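PDB 6YJO: FAD-binding PCMH-type domain-containing protein from Gibberella zeae, which binds flavin-adenine dinucleotide covalently and probably acts as an oxygen-dependent oxidase of oligosaccharides. Local coordinates for residues A[252-263]-A[354-365]; A[128-138]-A[227-235]. All coordinates share one frame; numbering follows the deposited sequence.

Contact 1. Residues A[252-263]-A[354-365]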
loop_
_atom_site.group_PDB
_atom_site.type_symbol
_atom_site.label_atom_id
_atom_site.label_comp_id
_atom_site.label_asym_id
_atom_site.label_seq_id
_atom_site.Cartn_x
_atom_site.Cartn_y
_atom_site.Cartn_z
ATOM N N GLU A 252 -19.324 -21.814 9.907
ATOM C CA GLU A 252 -18.120 -22.397 9.318
ATOM C C GLU A 252 -18.377 -22.955 7.924
ATOM O O GLU A 252 -17.643 -22.650 6.979
ATOM C CB GLU A 252 -17.569 -23.501 10.223
ATOM C CG GLU A 252 -16.368 -24.211 9.619
ATOM C CD GLU A 252 -15.615 -25.070 10.618
ATOM O OE1 GLU A 252 -15.798 -24.869 11.835
ATOM O OE2 GLU A 252 -14.842 -25.947 10.181
ATOM N N ASN A 253 -19.421 -23.773 7.777
ATOM C CA ASN A 253 -19.652 -24.450 6.507
ATOM C C ASN A 253 -20.300 -23.546 5.467
ATOM O O ASN A 253 -20.119 -23.786 4.269
ATOM C CB ASN A 253 -20.507 -25.700 6.714
ATOM C CG ASN A 253 -20.884 -26.356 5.409
ATOM O OD1 ASN A 253 -20.054 -26.988 4.756
ATOM N ND2 ASN A 253 -22.142 -26.205 5.015
ATOM N N GLU A 254 -21.053 -22.523 5.886
ATOM C CA GLU A 254 -21.498 -21.504 4.945
ATOM C C GLU A 254 -20.361 -20.602 4.494
ATOM O O GLU A 254 -20.514 -19.898 3.492
ATOM C CB GLU A 254 -22.604 -20.640 5.555
ATOM C CG GLU A 254 -23.985 -21.263 5.495
ATOM C CD GLU A 254 -25.051 -20.357 6.075
ATOM O OE1 GLU A 254 -24.697 -19.429 6.832
ATOM O OE2 GLU A 254 -26.244 -20.574 5.770
ATOM N N ALA A 255 -19.236 -20.603 5.212
ATOM C CA ALA A 255 -18.066 -19.836 4.811
ATOM C C ALA A 255 -17.150 -20.607 3.868
ATOM O O ALA A 255 -16.518 -19.991 3.005
ATOM C CB ALA A 255 -17.275 -19.394 6.045
ATOM N N VAL A 256 -17.051 -21.935 3.998
ATOM C CA VAL A 256 -16.285 -22.696 3.011
ATOM C C VAL A 256 -16.960 -22.597 1.650
ATOM O O VAL A 256 -16.289 -22.521 0.617
ATOM C CB VAL A 256 -16.089 -24.169 3.442
ATOM C CG1 VAL A 256 -15.849 -24.295 4.942
ATOM C CG2 VAL A 256 -17.245 -25.071 2.985
ATOM N N GLU A 257 -18.297 -22.567 1.631
ATOM C CA GLU A 257 -19.028 -22.420 0.376
ATOM C C GLU A 257 -18.955 -20.986 -0.128
ATOM O O GLU A 257 -18.597 -20.740 -1.285
ATOM C CB GLU A 257 -20.483 -22.850 0.565
ATOM C CG GLU A 257 -20.863 -24.127 -0.166
ATOM C CD GLU A 257 -19.969 -25.299 0.194
ATOM O OE1 GLU A 257 -19.249 -25.792 -0.700
ATOM O OE2 GLU A 257 -19.980 -25.720 1.371
ATOM N N GLY A 258 -19.285 -20.022 0.733
ATOM C CA GLY A 258 -19.337 -18.637 0.295
ATOM C C GLY A 258 -18.015 -18.144 -0.263
ATOM O O GLY A 258 -17.985 -17.413 -1.255
ATOM N N LEU A 259 -16.905 -18.530 0.371
ATOM C CA LEU A 259 -15.597 -18.096 -0.110
ATOM C C LEU A 259 -15.233 -18.800 -1.411
ATOM O O LEU A 259 -14.620 -18.196 -2.299
ATOM C CB LEU A 259 -14.537 -18.345 0.962
ATOM C CG LEU A 259 -14.644 -17.397 2.161
ATOM C CD1 LEU A 259 -13.879 -17.923 3.362
ATOM C CD2 LEU A 259 -14.156 -15.999 1.784
ATOM N N LEU A 260 -15.603 -20.076 -1.548
ATOM C CA LEU A 260 -15.384 -20.774 -2.810
ATOM C C LEU A 260 -16.217 -20.155 -3.925
ATOM O O LEU A 260 -15.763 -20.072 -5.071
ATOM C CB LEU A 260 -15.708 -22.262 -2.654
ATOM C CG LEU A 260 -14.642 -23.070 -1.914
ATOM C CD1 LEU A 260 -15.205 -24.389 -1.400
ATOM C CD2 LEU A 260 -13.432 -23.322 -2.820
ATOM N N ALA A 261 -17.430 -19.696 -3.605
ATOM C CA ALA A 261 -18.260 -19.048 -4.614
ATOM C C ALA A 261 -17.679 -17.705 -5.036
ATOM O O ALA A 261 -17.860 -17.287 -6.184
ATOM C CB ALA A 261 -19.682 -18.870 -4.086
ATOM N N MET A 262 -16.967 -17.028 -4.132
ATOM C CA MET A 262 -16.385 -15.732 -4.464
ATOM C C MET A 262 -15.171 -15.882 -5.370
ATOM O O MET A 262 -14.942 -15.038 -6.242
ATOM C CB MET A 262 -15.994 -14.986 -3.191
ATOM C CG MET A 262 -17.079 -14.076 -2.656
ATOM S SD MET A 262 -16.530 -13.147 -1.209
ATOM C CE MET A 262 -15.195 -12.183 -1.910
ATOM N N GLN A 263 -14.372 -16.933 -5.167
ATOM C CA GLN A 263 -13.260 -17.202 -6.074
ATOM C C GLN A 263 -13.753 -17.318 -7.508
ATOM O O GLN A 263 -13.190 -16.708 -8.421
ATOM C CB GLN A 263 -12.531 -18.482 -5.665
ATOM C CG GLN A 263 -12.076 -18.522 -4.214
ATOM C CD GLN A 263 -10.969 -19.530 -3.988
ATOM O OE1 GLN A 263 -9.853 -19.172 -3.610
ATOM N NE2 GLN A 263 -11.278 -20.805 -4.204
ATOM N N ALA A 354 -6.287 -18.913 -6.349
ATOM C CA ALA A 354 -7.489 -19.640 -5.962
ATOM C C ALA A 354 -7.173 -20.749 -4.967
ATOM O O ALA A 354 -6.414 -21.674 -5.271
ATOM C CB ALA A 354 -8.146 -20.226 -7.213
ATOM N N LEU A 355 -7.751 -20.655 -3.771
ATOM C CA LEU A 355 -7.610 -21.714 -2.779
ATOM C C LEU A 355 -8.395 -22.957 -3.193
ATOM O O LEU A 355 -9.442 -22.873 -3.840
ATOM C CB LEU A 355 -8.098 -21.239 -1.408
ATOM C CG LEU A 355 -7.120 -20.465 -0.521
ATOM C CD1 LEU A 355 -6.768 -19.104 -1.114
ATOM C CD2 LEU A 355 -7.710 -20.315 0.880
ATOM N N THR A 356 -7.880 -24.121 -2.800
ATOM C CA THR A 356 -8.575 -25.384 -2.993
ATOM C C THR A 356 -9.679 -25.540 -1.952
ATOM O O THR A 356 -9.701 -24.847 -0.934
ATOM C CB THR A 356 -7.598 -26.557 -2.886
ATOM O OG1 THR A 356 -7.129 -26.660 -1.537
ATOM C CG2 THR A 356 -6.417 -26.358 -3.818
ATOM N N ARG A 357 -10.599 -26.475 -2.215
ATOM C CA ARG A 357 -11.671 -26.750 -1.260
ATOM C C ARG A 357 -11.113 -26.968 0.140
ATOM O O ARG A 357 -11.615 -26.403 1.117
ATOM C CB ARG A 357 -12.479 -27.974 -1.702
ATOM C CG ARG A 357 -13.484 -28.442 -0.649
ATOM C CD ARG A 357 -14.670 -29.184 -1.252
ATOM N NE ARG A 357 -15.549 -28.293 -2.008
ATOM C CZ ARG A 357 -16.547 -27.586 -1.481
ATOM N NH1 ARG A 357 -16.815 -27.653 -0.182
ATOM N NH2 ARG A 357 -17.286 -26.805 -2.259
ATOM N N ASN A 358 -10.062 -27.784 0.253
ATOM C CA ASN A 358 -9.515 -28.138 1.557
ATOM C C ASN A 358 -8.737 -26.993 2.190
ATOM O O ASN A 358 -8.653 -26.927 3.422
ATOM C CB ASN A 358 -8.622 -29.373 1.426
ATOM C CG ASN A 358 -9.334 -30.538 0.756
ATOM O OD1 ASN A 358 -8.942 -30.979 -0.323
ATOM N ND2 ASN A 358 -10.392 -31.034 1.396
ATOM N N GLN A 359 -8.177 -26.092 1.380
ATOM C CA GLN A 359 -7.514 -24.913 1.926
ATOM C C GLN A 359 -8.528 -23.944 2.520
ATOM O O GLN A 359 -8.302 -23.390 3.602
ATOM C CB GLN A 359 -6.682 -24.237 0.836
ATOM C CG GLN A 359 -5.309 -24.853 0.672
ATOM C CD GLN A 359 -4.770 -24.724 -0.740
ATOM O OE1 GLN A 359 -5.241 -23.906 -1.522
ATOM N NE2 GLN A 359 -3.788 -25.561 -1.080
ATOM N N VAL A 360 -9.658 -23.736 1.835
ATOM C CA VAL A 360 -10.703 -22.871 2.374
ATOM C C VAL A 360 -11.299 -23.479 3.638
ATOM O O VAL A 360 -11.737 -22.749 4.534
ATOM C CB VAL A 360 -11.790 -22.608 1.312
ATOM C CG1 VAL A 360 -12.818 -21.608 1.830
ATOM C CG2 VAL A 360 -11.166 -22.096 0.022
ATOM N N LYS A 361 -11.317 -24.813 3.742
ATOM C CA LYS A 361 -11.857 -25.457 4.936
ATOM C C LYS A 361 -10.916 -25.287 6.125
ATOM O O LYS A 361 -11.374 -25.114 7.260
ATOM C CB LYS A 361 -12.134 -26.939 4.657
ATOM C CG LYS A 361 -13.340 -27.173 3.752
ATOM C CD LYS A 361 -13.369 -28.577 3.147
ATOM C CE LYS A 361 -13.761 -29.651 4.160
ATOM N NZ LYS A 361 -13.906 -30.994 3.521
ATOM N N SER A 362 -9.600 -25.316 5.885
ATOM C CA SER A 362 -8.641 -25.115 6.969
ATOM C C SER A 362 -8.707 -23.690 7.505
ATOM O O SER A 362 -8.606 -23.474 8.718
ATOM C CB SER A 362 -7.227 -25.441 6.486
ATOM O OG SER A 362 -6.267 -25.144 7.488
ATOM N N PHE A 363 -8.874 -22.706 6.617
ATOM C CA PHE A 363 -8.995 -21.321 7.060
ATOM C C PHE A 363 -10.248 -21.126 7.903
ATOM O O PHE A 363 -10.201 -20.498 8.964
ATOM C CB PHE A 363 -9.008 -20.386 5.849
ATOM C CG PHE A 363 -9.416 -18.972 6.172
ATOM C CD1 PHE A 363 -8.675 -18.208 7.057
ATOM C CD2 PHE A 363 -10.537 -18.407 5.585
ATOM C CE1 PHE A 363 -9.047 -16.909 7.355
ATOM C CE2 PHE A 363 -10.915 -17.109 5.878
ATOM C CZ PHE A 363 -10.167 -16.358 6.766
ATOM N N ALA A 364 -11.374 -21.691 7.460
ATOM C CA ALA A 364 -12.647 -21.469 8.139
ATOM C C ALA A 364 -12.735 -22.252 9.442
ATOM O O ALA A 364 -13.450 -21.839 10.359
ATOM C CB ALA A 364 -13.805 -21.843 7.210
ATOM N N ARG A 365 -12.032 -23.385 9.540
ATOM C CA ARG A 365 -11.971 -24.127 10.798
ATOM C C ARG A 365 -11.165 -23.358 11.836
ATOM O O ARG A 365 -11.551 -23.285 13.007
ATOM C CB ARG A 365 -11.356 -25.512 10.560
ATOM C CG ARG A 365 -11.331 -26.439 11.775
ATOM C CD ARG A 365 -11.010 -27.868 11.338
ATOM N NE ARG A 365 -11.211 -28.859 12.392
ATOM C CZ ARG A 365 -11.267 -30.174 12.182
ATOM N NH1 ARG A 365 -11.145 -30.666 10.955
ATOM N NH2 ARG A 365 -11.450 -31.001 13.203
HETATM O O HOH W 1 -14.043 -26.094 7.320
#
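Q263 grips the backbone of L355 with both ends of its amide. Q263 OE1 accepts from L355 N at 2.6 Å, in the carbonyl plane and on a lone pair, while Q263 NE2 donates to L355 O in an almost straight bond of 2.8 Å. A glutamine suits this place because it matches a peptide N-H and C=O at once, and the two bonds fix the rotation of its amide just ahead of helix 357-365. R357, at the start of that helix, bends at chi3 (-70°), which lays its guanidinium across L260, whose CD1 packs on one face 3.3 Å from R357 NH2. In the plane of the same group, E257 OE1 forms a salt bridge with R357 NH2 at 2.7 Å and accepts a weak bond from R357 NH1. Between these polar ends V360 is the apolar wedge: its CG1 lies 3.8 Å from L259 CB, and its CG2 meets L260 CD2. A364, with only a methyl group, lets the helices come close beside V256, their axes 9.0 Å apart. Apolar packing thus fills the middle, while directional bonds tie Q263 to the loop ahead of the second helix and E257 to R357.

Contact 2. Residues A[128-138]-A[227-235]. With FAD (flavin-adenine dinucleotide), chain C.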
loop_
_atom_site.group_PDB
_atom_site.type_symbol
_atom_site.label_atom_id
_atom_site.label_comp_id
_atom_site.label_asym_id
_atom_site.label_seq_id
_atom_site.Cartn_x
_atom_site.Cartn_y
_atom_site.Cartn_z
ATOM N N LEU A 128 -1.998 18.949 -12.979
ATOM C CA LEU A 128 -2.646 18.190 -14.044
ATOM C C LEU A 128 -2.328 18.852 -15.380
ATOM O O LEU A 128 -2.677 20.016 -15.599
ATOM C CB LEU A 128 -4.159 18.122 -13.824
ATOM C CG LEU A 128 -4.998 17.499 -14.944
ATOM C CD1 LEU A 128 -4.595 16.054 -15.224
ATOM C CD2 LEU A 128 -6.478 17.572 -14.604
ATOM N N ASN A 129 -1.664 18.110 -16.264
ATOM C CA ASN A 129 -1.325 18.593 -17.595
ATOM C C ASN A 129 -2.497 18.382 -18.552
ATOM O O ASN A 129 -3.476 17.701 -18.237
ATOM C CB ASN A 129 -0.077 17.881 -18.117
ATOM C CG ASN A 129 1.158 18.203 -17.301
ATOM O OD1 ASN A 129 1.519 19.368 -17.135
ATOM N ND2 ASN A 129 1.811 17.168 -16.783
ATOM N N LYS A 130 -2.374 18.967 -19.747
ATOM C CA LYS A 130 -3.462 18.931 -20.716
ATOM C C LYS A 130 -3.540 17.600 -21.450
ATOM O O LYS A 130 -4.628 17.207 -21.887
ATOM C CB LYS A 130 -3.303 20.072 -21.722
ATOM C CG LYS A 130 -3.505 21.462 -21.136
ATOM C CD LYS A 130 -4.883 21.617 -20.515
ATOM C CE LYS A 130 -5.207 23.073 -20.235
ATOM N NZ LYS A 130 -6.365 23.214 -19.316
ATOM N N ASP A 131 -2.413 16.900 -21.603
ATOM C CA ASP A 131 -2.416 15.563 -22.182
ATOM C C ASP A 131 -2.848 14.499 -21.179
ATOM O O ASP A 131 -2.814 13.308 -21.508
ATOM C CB ASP A 131 -1.032 15.230 -22.764
ATOM C CG ASP A 131 0.067 15.164 -21.710
ATOM O OD1 ASP A 131 -0.220 15.344 -20.508
ATOM O OD2 ASP A 131 1.232 14.924 -22.095
ATOM N N MET A 132 -3.257 14.909 -19.978
ATOM C CA MET A 132 -3.850 14.089 -18.923
ATOM C C MET A 132 -2.803 13.355 -18.090
ATOM O O MET A 132 -3.180 12.586 -17.199
ATOM C CB MET A 132 -4.867 13.081 -19.478
ATOM C CG MET A 132 -6.008 13.737 -20.252
ATOM S SD MET A 132 -7.055 14.835 -19.257
ATOM C CE MET A 132 -6.212 16.421 -19.361
ATOM N N SER A 133 -1.514 13.552 -18.345
ATOM C CA SER A 133 -0.516 13.189 -17.351
ATOM C C SER A 133 -0.590 14.172 -16.185
ATOM O O SER A 133 -1.160 15.264 -16.297
ATOM C CB SER A 133 0.888 13.193 -17.961
ATOM O OG SER A 133 1.310 14.513 -18.260
ATOM N N CYS A 134 -0.011 13.779 -15.052
ATOM C CA CYS A 134 0.053 14.659 -13.893
ATOM C C CYS A 134 1.401 14.509 -13.207
ATOM O O CYS A 134 2.067 13.478 -13.315
ATOM C CB CYS A 134 -1.076 14.382 -12.885
ATOM S SG CYS A 134 -1.065 12.726 -12.150
ATOM N N THR A 135 1.799 15.575 -12.516
ATOM C CA THR A 135 2.962 15.584 -11.638
ATOM C C THR A 135 2.464 15.744 -10.209
ATOM O O THR A 135 1.787 16.725 -9.891
ATOM C CB THR A 135 3.931 16.717 -11.991
ATOM O OG1 THR A 135 3.703 17.831 -11.120
ATOM C CG2 THR A 135 3.757 17.175 -13.433
ATOM N N VAL A 136 2.798 14.783 -9.355
ATOM C CA VAL A 136 2.388 14.784 -7.955
ATOM C C VAL A 136 3.645 14.736 -7.095
ATOM O O VAL A 136 4.399 13.756 -7.142
ATOM C CB VAL A 136 1.453 13.607 -7.634
ATOM C CG1 VAL A 136 1.167 13.550 -6.146
ATOM C CG2 VAL A 136 0.155 13.722 -8.433
ATOM N N GLN A 137 3.861 15.784 -6.304
ATOM C CA GLN A 137 5.026 15.829 -5.432
ATOM C C GLN A 137 4.942 14.711 -4.400
ATOM O O GLN A 137 3.855 14.278 -4.006
ATOM C CB GLN A 137 5.136 17.198 -4.758
ATOM C CG GLN A 137 5.744 18.257 -5.665
ATOM C CD GLN A 137 6.012 19.566 -4.949
ATOM O OE1 GLN A 137 5.152 20.099 -4.249
ATOM N NE2 GLN A 137 7.219 20.091 -5.120
ATOM N N ALA A 138 6.111 14.231 -3.977
ATOM C CA ALA A 138 6.202 12.978 -3.239
ATOM C C ALA A 138 5.494 13.007 -1.889
ATOM O O ALA A 138 5.271 11.939 -1.308
ATOM C CB ALA A 138 7.674 12.618 -3.052
ATOM N N VAL A 227 12.460 9.724 -3.740
ATOM C CA VAL A 227 11.629 10.322 -4.777
ATOM C C VAL A 227 11.074 11.652 -4.286
ATOM O O VAL A 227 10.681 11.795 -3.118
ATOM C CB VAL A 227 10.498 9.359 -5.176
ATOM C CG1 VAL A 227 9.492 10.062 -6.075
ATOM C CG2 VAL A 227 11.069 8.134 -5.867
ATOM N N ALA A 228 11.039 12.634 -5.184
ATOM C CA ALA A 228 10.525 13.962 -4.883
ATOM C C ALA A 228 9.266 14.316 -5.661
ATOM O O ALA A 228 8.468 15.124 -5.180
ATOM C CB ALA A 228 11.594 15.025 -5.173
ATOM N N GLU A 229 9.073 13.742 -6.846
ATOM C CA GLU A 229 7.900 14.011 -7.667
ATOM C C GLU A 229 7.600 12.765 -8.486
ATOM O O GLU A 229 8.501 12.225 -9.132
ATOM C CB GLU A 229 8.149 15.217 -8.580
ATOM C CG GLU A 229 6.912 15.768 -9.262
ATOM C CD GLU A 229 7.173 17.079 -9.990
ATOM O OE1 GLU A 229 7.418 18.104 -9.317
ATOM O OE2 GLU A 229 7.140 17.081 -11.239
ATOM N N LEU A 230 6.354 12.299 -8.442
ATOM C CA LEU A 230 5.912 11.148 -9.218
ATOM C C LEU A 230 5.009 11.612 -10.354
ATOM O O LEU A 230 4.264 12.588 -10.209
ATOM C CB LEU A 230 5.160 10.133 -8.343
ATOM C CG LEU A 230 5.916 9.529 -7.151
ATOM C CD1 LEU A 230 5.750 10.388 -5.894
ATOM C CD2 LEU A 230 5.463 8.098 -6.875
ATOM N N GLY A 231 5.086 10.916 -11.481
ATOM C CA GLY A 231 4.248 11.193 -12.639
ATOM C C GLY A 231 3.309 10.022 -12.876
ATOM O O GLY A 231 3.701 8.862 -12.709
ATOM N N PHE A 232 2.062 10.336 -13.227
ATOM C CA PHE A 232 1.053 9.334 -13.539
ATOM C C PHE A 232 0.195 9.796 -14.711
ATOM O O PHE A 232 0.036 10.995 -14.951
ATOM C CB PHE A 232 0.117 9.057 -12.350
ATOM C CG PHE A 232 0.822 8.829 -11.043
ATOM C CD1 PHE A 232 1.137 7.549 -10.623
ATOM C CD2 PHE A 232 1.138 9.895 -10.217
ATOM C CE1 PHE A 232 1.769 7.339 -9.412
ATOM C CE2 PHE A 232 1.770 9.691 -9.007
ATOM C CZ PHE A 232 2.085 8.412 -8.605
ATOM N N GLN A 233 -0.381 8.822 -15.421
ATOM C CA GLN A 233 -1.359 9.070 -16.475
ATOM C C GLN A 233 -2.745 8.878 -15.868
ATOM O O GLN A 233 -3.123 7.759 -15.507
ATOM C CB GLN A 233 -1.133 8.131 -17.657
ATOM C CG GLN A 233 -1.908 8.504 -18.919
ATOM C CD GLN A 233 -1.447 9.822 -19.518
ATOM O OE1 GLN A 233 -0.252 10.132 -19.521
ATOM N NE2 GLN A 233 -2.393 10.611 -20.020
ATOM N N THR A 234 -3.496 9.969 -15.750
ATOM C CA THR A 234 -4.801 9.928 -15.110
ATOM C C THR A 234 -5.849 9.319 -16.038
ATOM O O THR A 234 -5.692 9.276 -17.264
ATOM C CB THR A 234 -5.259 11.331 -14.705
ATOM O OG1 THR A 234 -5.627 12.066 -15.879
ATOM C CG2 THR A 234 -4.153 12.078 -13.973
ATOM N N PHE A 235 -6.931 8.844 -15.429
ATOM C CA PHE A 235 -8.142 8.467 -16.141
ATOM C C PHE A 235 -9.270 9.415 -15.750
ATOM O O PHE A 235 -9.190 10.129 -14.746
ATOM C CB PHE A 235 -8.530 7.011 -15.848
ATOM C CG PHE A 235 -8.944 6.762 -14.422
ATOM C CD1 PHE A 235 -10.256 6.961 -14.024
ATOM C CD2 PHE A 235 -8.028 6.316 -13.484
ATOM C CE1 PHE A 235 -10.644 6.733 -12.717
ATOM C CE2 PHE A 235 -8.412 6.083 -12.175
ATOM C CZ PHE A 235 -9.720 6.293 -11.791
HETATM P PA FAD C . 5.545 6.060 4.802
HETATM O O1A FAD C . 5.818 5.453 6.126
HETATM O O2A FAD C . 5.849 7.565 4.725
HETATM O O5B FAD C . 6.314 5.290 3.662
HETATM C C5B FAD C . 6.271 3.851 3.569
HETATM C C4B FAD C . 7.467 3.368 2.795
HETATM O O4B FAD C . 7.682 4.234 1.654
HETATM C C3B FAD C . 8.777 3.374 3.579
HETATM O O3B FAD C . 9.620 2.305 3.165
HETATM C C2B FAD C . 9.364 4.736 3.215
HETATM O O2B FAD C . 10.776 4.767 3.360
HETATM C C1B FAD C . 8.962 4.832 1.745
HETATM N N9A FAD C . 8.892 6.199 1.234
HETATM C C8A FAD C . 8.044 7.202 1.630
HETATM N N7A FAD C . 8.219 8.336 0.995
HETATM C C5A FAD C . 9.262 8.060 0.117
HETATM C C6A FAD C . 9.924 8.849 -0.839
HETATM N N6A FAD C . 9.634 10.128 -1.088
HETATM N N1A FAD C . 10.920 8.266 -1.543
HETATM C C2A FAD C . 11.216 6.987 -1.303
HETATM N N3A FAD C . 10.660 6.147 -0.428
HETATM C C4A FAD C . 9.680 6.751 0.260
HETATM N N1 FAD C . -2.666 0.044 0.944
HETATM C C2 FAD C . -3.400 -0.419 -0.110
HETATM O O2 FAD C . -2.872 -1.022 -1.052
HETATM N N3 FAD C . -4.771 -0.212 -0.137
HETATM C C4 FAD C . -5.512 0.439 0.830
HETATM O O4 FAD C . -6.728 0.564 0.701
HETATM C C4X FAD C . -4.723 0.925 1.944
HETATM N N5 FAD C . -5.340 1.554 2.904
HETATM C C5X FAD C . -4.582 2.023 3.966
HETATM C C6 FAD C . -5.219 2.669 5.018
HETATM C C7 FAD C . -4.504 3.184 6.092
HETATM C C7M FAD C . -5.238 3.900 7.195
HETATM C C8 FAD C . -3.115 2.983 6.153
HETATM C C8M FAD C . -2.302 3.513 7.303
HETATM C C9 FAD C . -2.473 2.314 5.115
HETATM C C9A FAD C . -3.194 1.831 4.031
HETATM N N10 FAD C . -2.569 1.157 2.964
HETATM C C10 FAD C . -3.303 0.681 1.909
HETATM C "C1'" FAD C . -1.124 0.895 2.986
HETATM C "C2'" FAD C . -0.296 1.933 2.246
HETATM O "O2'" FAD C . -0.383 1.711 0.839
HETATM C "C3'" FAD C . 1.163 1.792 2.683
HETATM O "O3'" FAD C . 1.209 1.896 4.102
HETATM C "C4'" FAD C . 2.107 2.836 2.089
HETATM O "O4'" FAD C . 3.334 2.221 1.698
HETATM C "C5'" FAD C . 2.382 3.941 3.081
HETATM O "O5'" FAD C . 2.962 5.064 2.389
HETATM P P FAD C . 3.230 6.413 3.139
HETATM O O1P FAD C . 4.158 7.293 2.297
HETATM O O2P FAD C . 1.936 7.013 3.552
HETATM O O3P FAD C . 4.016 5.869 4.427
HETATM O O HOH W 2 8.901 18.758 -7.231
#
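C134 and F232 pair across the strands, antiparallel and hydrogen-bonded, their side chains on the same side of the sheet. C134 SG stands at the edge of the F232 ring, 5.3 Å from its centroid, a sulfur-aromatic contact. V136 brings its CB to another part of that edge, 4.2 Å from F232 CE2, and L230 extends the apolar row until its CD1 touches A138. Apolar groups such as these suit a buried face, which I167 and A171 of helix 167-171 help to cover. On the other face the chains are polar. The extended chain of E229 crosses T135, OE2 coming within 3.3 Å of T135 CB, and a water links E229 OE1 to Q137 NE2; the OE1 of Q137 accepts from T125 N. The bend of Q233 at chi2 (66°) swings its amide toward the turn, where NE2 donates to D131 O in the amide plane. D131 OD1 itself takes S133 N in an Asx turn and also S133 OG. M132 O receives two bonds from T234, from N and from OG1, the latter at 2.8 Å on a lone pair. At the far end V227 pairs with the adenine: N donates to N1A at 3.1 Å and O accepts from N6A at 2.8 Å. The arrangement is a twisted antiparallel strand pair in the FAD-binding domain of a PCMH-type flavoprotein, its end forming part of the adenine site.

In the fold
The two contacts lie on opposite sides of the chain's centre, about 41 Å apart between their centres, and share no helix or strand. Contact 2 is a strand pairing within the antiparallel sheet of the FAD-binding part, held chiefly by backbone bonds and touching the cofactor. Contact 1 joins two helices that pack on the seven-stranded antiparallel sheet, away from the annotated sites, and relies on side chains, one of which bonds to backbone. Both are partly buried, but contact 1 is the more exposed and lies farther from the chain's centre. Its F363 and L259 turn to strands of that sheet, whereas F232 and L230 in contact 2 meet helix 167-171. A salt bridge features only in contact 1.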